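Local coordinates for protein type IV pilus biogenesis factor PilY1 (Pseudomonas aeruginosa, PDB 3HX6) that primes type IV pilus assembly, supports twitching motility and host-cell adhesion, and probably regulates pilus retraction through calcium binding and release, at residues A[404-412]-A[498-509]. The protein carries 3 engineered substitutions. Sequence-based numbering, arbitrary orientation.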
loop_
_atom_site.group_PDB
_atom_site.type_symbol
_atom_site.label_atom_id
_atom_site.label_comp_id
_atom_site.label_asym_id
_atom_site.label_seq_id
_atom_site.Cartn_x
_atom_site.Cartn_y
_atom_site.Cartn_z
ATOM N N THR A 404 1.472 -28.798 -4.157
ATOM C CA THR A 404 1.613 -28.092 -2.896
ATOM C C THR A 404 2.740 -27.076 -3.042
ATOM O O THR A 404 3.806 -27.390 -3.563
ATOM C CB THR A 404 1.921 -29.085 -1.759
ATOM O OG1 THR A 404 0.899 -30.089 -1.731
ATOM C CG2 THR A 404 1.951 -28.379 -0.412
ATOM N N PHE A 405 2.482 -25.852 -2.601
ATOM C CA PHE A 405 3.448 -24.767 -2.682
ATOM C C PHE A 405 3.717 -24.379 -1.243
ATOM O O PHE A 405 2.860 -23.805 -0.567
ATOM C CB PHE A 405 2.831 -23.634 -3.500
ATOM C CG PHE A 405 2.371 -24.085 -4.859
ATOM C CD1 PHE A 405 3.260 -24.128 -5.929
ATOM C CD2 PHE A 405 1.078 -24.570 -5.044
ATOM C CE1 PHE A 405 2.872 -24.652 -7.157
ATOM C CE2 PHE A 405 0.680 -25.097 -6.271
ATOM C CZ PHE A 405 1.578 -25.139 -7.329
ATOM N N ALA A 406 4.919 -24.714 -0.783
ATOM C CA ALA A 406 5.306 -24.509 0.605
ATOM C C ALA A 406 4.439 -25.557 1.304
ATOM O O ALA A 406 4.680 -26.757 1.163
ATOM C CB ALA A 406 4.952 -23.106 1.076
ATOM N N SER A 407 3.414 -25.115 2.020
ATOM C CA SER A 407 2.518 -26.042 2.705
ATOM C C SER A 407 1.113 -25.975 2.109
ATOM O O SER A 407 0.276 -26.842 2.360
ATOM C CB SER A 407 2.445 -25.699 4.193
ATOM O OG SER A 407 3.736 -25.665 4.770
ATOM N N THR A 408 0.867 -24.945 1.307
ATOM C CA THR A 408 -0.442 -24.735 0.701
ATOM C C THR A 408 -0.710 -25.592 -0.532
ATOM O O THR A 408 0.062 -25.584 -1.487
ATOM C CB THR A 408 -0.624 -23.261 0.309
ATOM O OG1 THR A 408 -0.231 -22.424 1.406
ATOM C CG2 THR A 408 -2.079 -22.981 -0.037
ATOM N N ALA A 409 -1.816 -26.325 -0.505
ATOM C CA ALA A 409 -2.199 -27.171 -1.629
ATOM C C ALA A 409 -3.141 -26.378 -2.531
ATOM O O ALA A 409 -3.994 -25.642 -2.043
ATOM C CB ALA A 409 -2.890 -28.432 -1.126
ATOM N N ARG A 410 -2.975 -26.520 -3.844
ATOM C CA ARG A 410 -3.818 -25.817 -4.813
ATOM C C ARG A 410 -3.921 -26.629 -6.096
ATOM O O ARG A 410 -3.081 -27.488 -6.365
ATOM C CB ARG A 410 -3.220 -24.455 -5.184
ATOM C CG ARG A 410 -3.058 -23.456 -4.054
ATOM C CD ARG A 410 -2.465 -22.161 -4.581
ATOM N NE ARG A 410 -2.123 -21.230 -3.510
ATOM C CZ ARG A 410 -3.003 -20.482 -2.853
ATOM N NH1 ARG A 410 -4.293 -20.542 -3.162
ATOM N NH2 ARG A 410 -2.592 -19.684 -1.876
ATOM N N THR A 411 -4.958 -26.362 -6.882
ATOM C CA THR A 411 -5.101 -27.024 -8.170
ATOM C C THR A 411 -4.680 -25.912 -9.128
ATOM O O THR A 411 -5.227 -24.807 -9.098
ATOM C CB THR A 411 -6.554 -27.471 -8.458
ATOM O OG1 THR A 411 -7.392 -26.324 -8.609
ATOM C CG2 THR A 411 -7.079 -28.326 -7.320
ATOM N N ILE A 412 -3.692 -26.200 -9.961
ATOM C CA ILE A 412 -3.173 -25.206 -10.878
ATOM C C ILE A 412 -3.219 -25.643 -12.326
ATOM O O ILE A 412 -3.522 -26.796 -12.647
ATOM C CB ILE A 412 -1.714 -24.852 -10.509
ATOM C CG1 ILE A 412 -0.831 -26.103 -10.535
ATOM C CG2 ILE A 412 -1.661 -24.279 -9.097
ATOM C CD1 ILE A 412 -0.447 -26.591 -11.909
ATOM N N LEU A 498 1.871 -18.396 -4.577
ATOM C CA LEU A 498 0.934 -19.463 -4.249
ATOM C C LEU A 498 1.269 -20.140 -2.931
ATOM O O LEU A 498 0.455 -20.880 -2.380
ATOM C CB LEU A 498 0.943 -20.512 -5.360
ATOM C CG LEU A 498 0.589 -20.014 -6.761
ATOM C CD1 LEU A 498 0.790 -21.138 -7.767
ATOM C CD2 LEU A 498 -0.859 -19.530 -6.775
ATOM N N ALA A 499 2.471 -19.878 -2.430
ATOM C CA ALA A 499 2.948 -20.494 -1.201
ATOM C C ALA A 499 2.681 -19.705 0.076
ATOM O O ALA A 499 3.196 -20.056 1.135
ATOM C CB ALA A 499 4.436 -20.769 -1.332
ATOM N N ARG A 500 1.875 -18.652 -0.014
ATOM C CA ARG A 500 1.574 -17.826 1.152
ATOM C C ARG A 500 2.862 -17.352 1.828
ATOM O O ARG A 500 2.968 -17.364 3.056
ATOM C CB ARG A 500 0.733 -18.609 2.168
ATOM C CG ARG A 500 -0.674 -18.939 1.706
ATOM C CD ARG A 500 -1.464 -19.613 2.810
ATOM N NE ARG A 500 -2.821 -19.923 2.382
ATOM C CZ ARG A 500 -3.712 -20.576 3.120
ATOM N NH1 ARG A 500 -3.395 -20.995 4.341
ATOM N NH2 ARG A 500 -4.925 -20.811 2.636
ATOM N N GLN A 501 3.835 -16.934 1.027
ATOM C CA GLN A 501 5.114 -16.465 1.546
ATOM C C GLN A 501 5.132 -14.972 1.860
ATOM O O GLN A 501 5.938 -14.511 2.668
ATOM C CB GLN A 501 6.230 -16.767 0.543
ATOM C CG GLN A 501 6.505 -18.238 0.351
ATOM C CD GLN A 501 6.905 -18.909 1.643
ATOM O OE1 GLN A 501 7.949 -18.601 2.215
ATOM N NE2 GLN A 501 6.068 -19.823 2.121
ATOM N N GLY A 502 4.244 -14.216 1.224
ATOM C CA GLY A 502 4.233 -12.783 1.451
ATOM C C GLY A 502 5.062 -12.136 0.359
ATOM O O GLY A 502 5.179 -10.916 0.276
ATOM N N VAL A 503 5.662 -12.978 -0.471
ATOM C CA VAL A 503 6.456 -12.522 -1.603
ATOM C C VAL A 503 6.400 -13.582 -2.681
ATOM O O VAL A 503 6.086 -14.740 -2.415
ATOM C CB VAL A 503 7.930 -12.268 -1.235
ATOM C CG1 VAL A 503 8.039 -10.988 -0.430
ATOM C CG2 VAL A 503 8.493 -13.456 -0.466
ATOM N N VAL A 504 6.704 -13.173 -3.903
ATOM C CA VAL A 504 6.675 -14.078 -5.035
ATOM C C VAL A 504 8.057 -14.675 -5.278
ATOM O O VAL A 504 8.964 -13.987 -5.742
ATOM C CB VAL A 504 6.214 -13.336 -6.309
ATOM C CG1 VAL A 504 5.969 -14.327 -7.429
ATOM C CG2 VAL A 504 4.954 -12.539 -6.020
ATOM N N ASP A 505 8.214 -15.954 -4.953
ATOM C CA ASP A 505 9.487 -16.637 -5.157
ATOM C C ASP A 505 9.283 -18.019 -5.766
ATOM O O ASP A 505 8.151 -18.428 -6.028
ATOM C CB ASP A 505 10.262 -16.756 -3.836
ATOM C CG ASP A 505 9.475 -17.468 -2.752
ATOM O OD1 ASP A 505 8.850 -18.512 -3.044
ATOM O OD2 ASP A 505 9.492 -16.984 -1.599
ATOM N N SER A 506 10.385 -18.733 -5.973
ATOM C CA SER A 506 10.367 -20.065 -6.576
ATOM C C SER A 506 9.501 -21.106 -5.867
ATOM O O SER A 506 9.174 -22.137 -6.455
ATOM C CB SER A 506 11.797 -20.602 -6.690
ATOM O OG SER A 506 12.351 -20.821 -5.407
ATOM N N LYS A 507 9.144 -20.855 -4.610
ATOM C CA LYS A 507 8.303 -21.789 -3.872
ATOM C C LYS A 507 6.936 -21.924 -4.547
ATOM O O LYS A 507 6.191 -22.875 -4.292
ATOM C CB LYS A 507 8.099 -21.306 -2.438
ATOM C CG LYS A 507 9.261 -21.562 -1.492
ATOM C CD LYS A 507 8.900 -21.091 -0.084
ATOM C CE LYS A 507 9.944 -21.505 0.937
ATOM N NZ LYS A 507 11.275 -20.960 0.585
ATOM N N SER A 508 6.603 -20.968 -5.409
ATOM C CA SER A 508 5.319 -20.996 -6.096
ATOM C C SER A 508 5.392 -21.570 -7.503
ATOM O O SER A 508 4.369 -21.721 -8.170
ATOM C CB SER A 508 4.724 -19.590 -6.144
ATOM O OG SER A 508 4.426 -19.132 -4.839
ATOM N N ASP A 509 6.596 -21.896 -7.959
ATOM C CA ASP A 509 6.743 -22.455 -9.295
ATOM C C ASP A 509 6.356 -23.925 -9.313
ATOM O O ASP A 509 6.223 -24.551 -8.265
ATOM C CB ASP A 509 8.174 -22.264 -9.803
ATOM C CG ASP A 509 8.486 -20.810 -10.103
ATOM O OD1 ASP A 509 7.524 -20.034 -10.299
ATOM O OD2 ASP A 509 9.682 -20.446 -10.155
HETATM O O HOH W 1 6.961 -25.148 -2.959
HETATM O O HOH W 2 2.332 -22.301 2.353
HETATM O O HOH W 3 -0.535 -18.035 -1.404
#
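Phe405 and Leu498 lie side by side where a beta hairpin meets a long loop at the periphery of this C-terminal beta-propeller domain. The hairpin joins strands 392-405 and 408-415 through a type II' turn from Phe405 to Thr408, and 498-509 folds over one side of it, so that one loop residue is held twice, its side chain by an aromatic ring and its carbonyl by an arginine. Leu498 CD1 sits 4.0 Å above the centroid of the Phe405 ring, only 8° off its normal, a CH-pi contact over the face. With Phe405 CG beside its own backbone N (chi1 -55°), the ring reaches the 3-10 turn 506-508, and Lys507 O and Asp509 O meet its edge. Arg410 grips the same leucine by its backbone: its chain, extended from CG to NE, brings NE within 2.8 Å of Leu498 O, nearly straight at 166° and on a lone pair in the carbonyl plane. Glu547 forms a salt bridge with Arg410 NH2, probably offsetting the like charges of Arg410 and Arg500. The Arg500 chain crosses Thr408 at about a right angle, CD lying 3.4 Å from Thr408 OG1. At the turn, Ala406 CB presses tightly on Ala499 CB at 3.4 Å. Two waters bridge here: one donates to Lys507 O while accepting from Ala406 N; another, beside Thr408 OG1, accepts from Ser407 N and donates to Ala499 O, its oxygen 2.7 Å from that carbonyl oxygen.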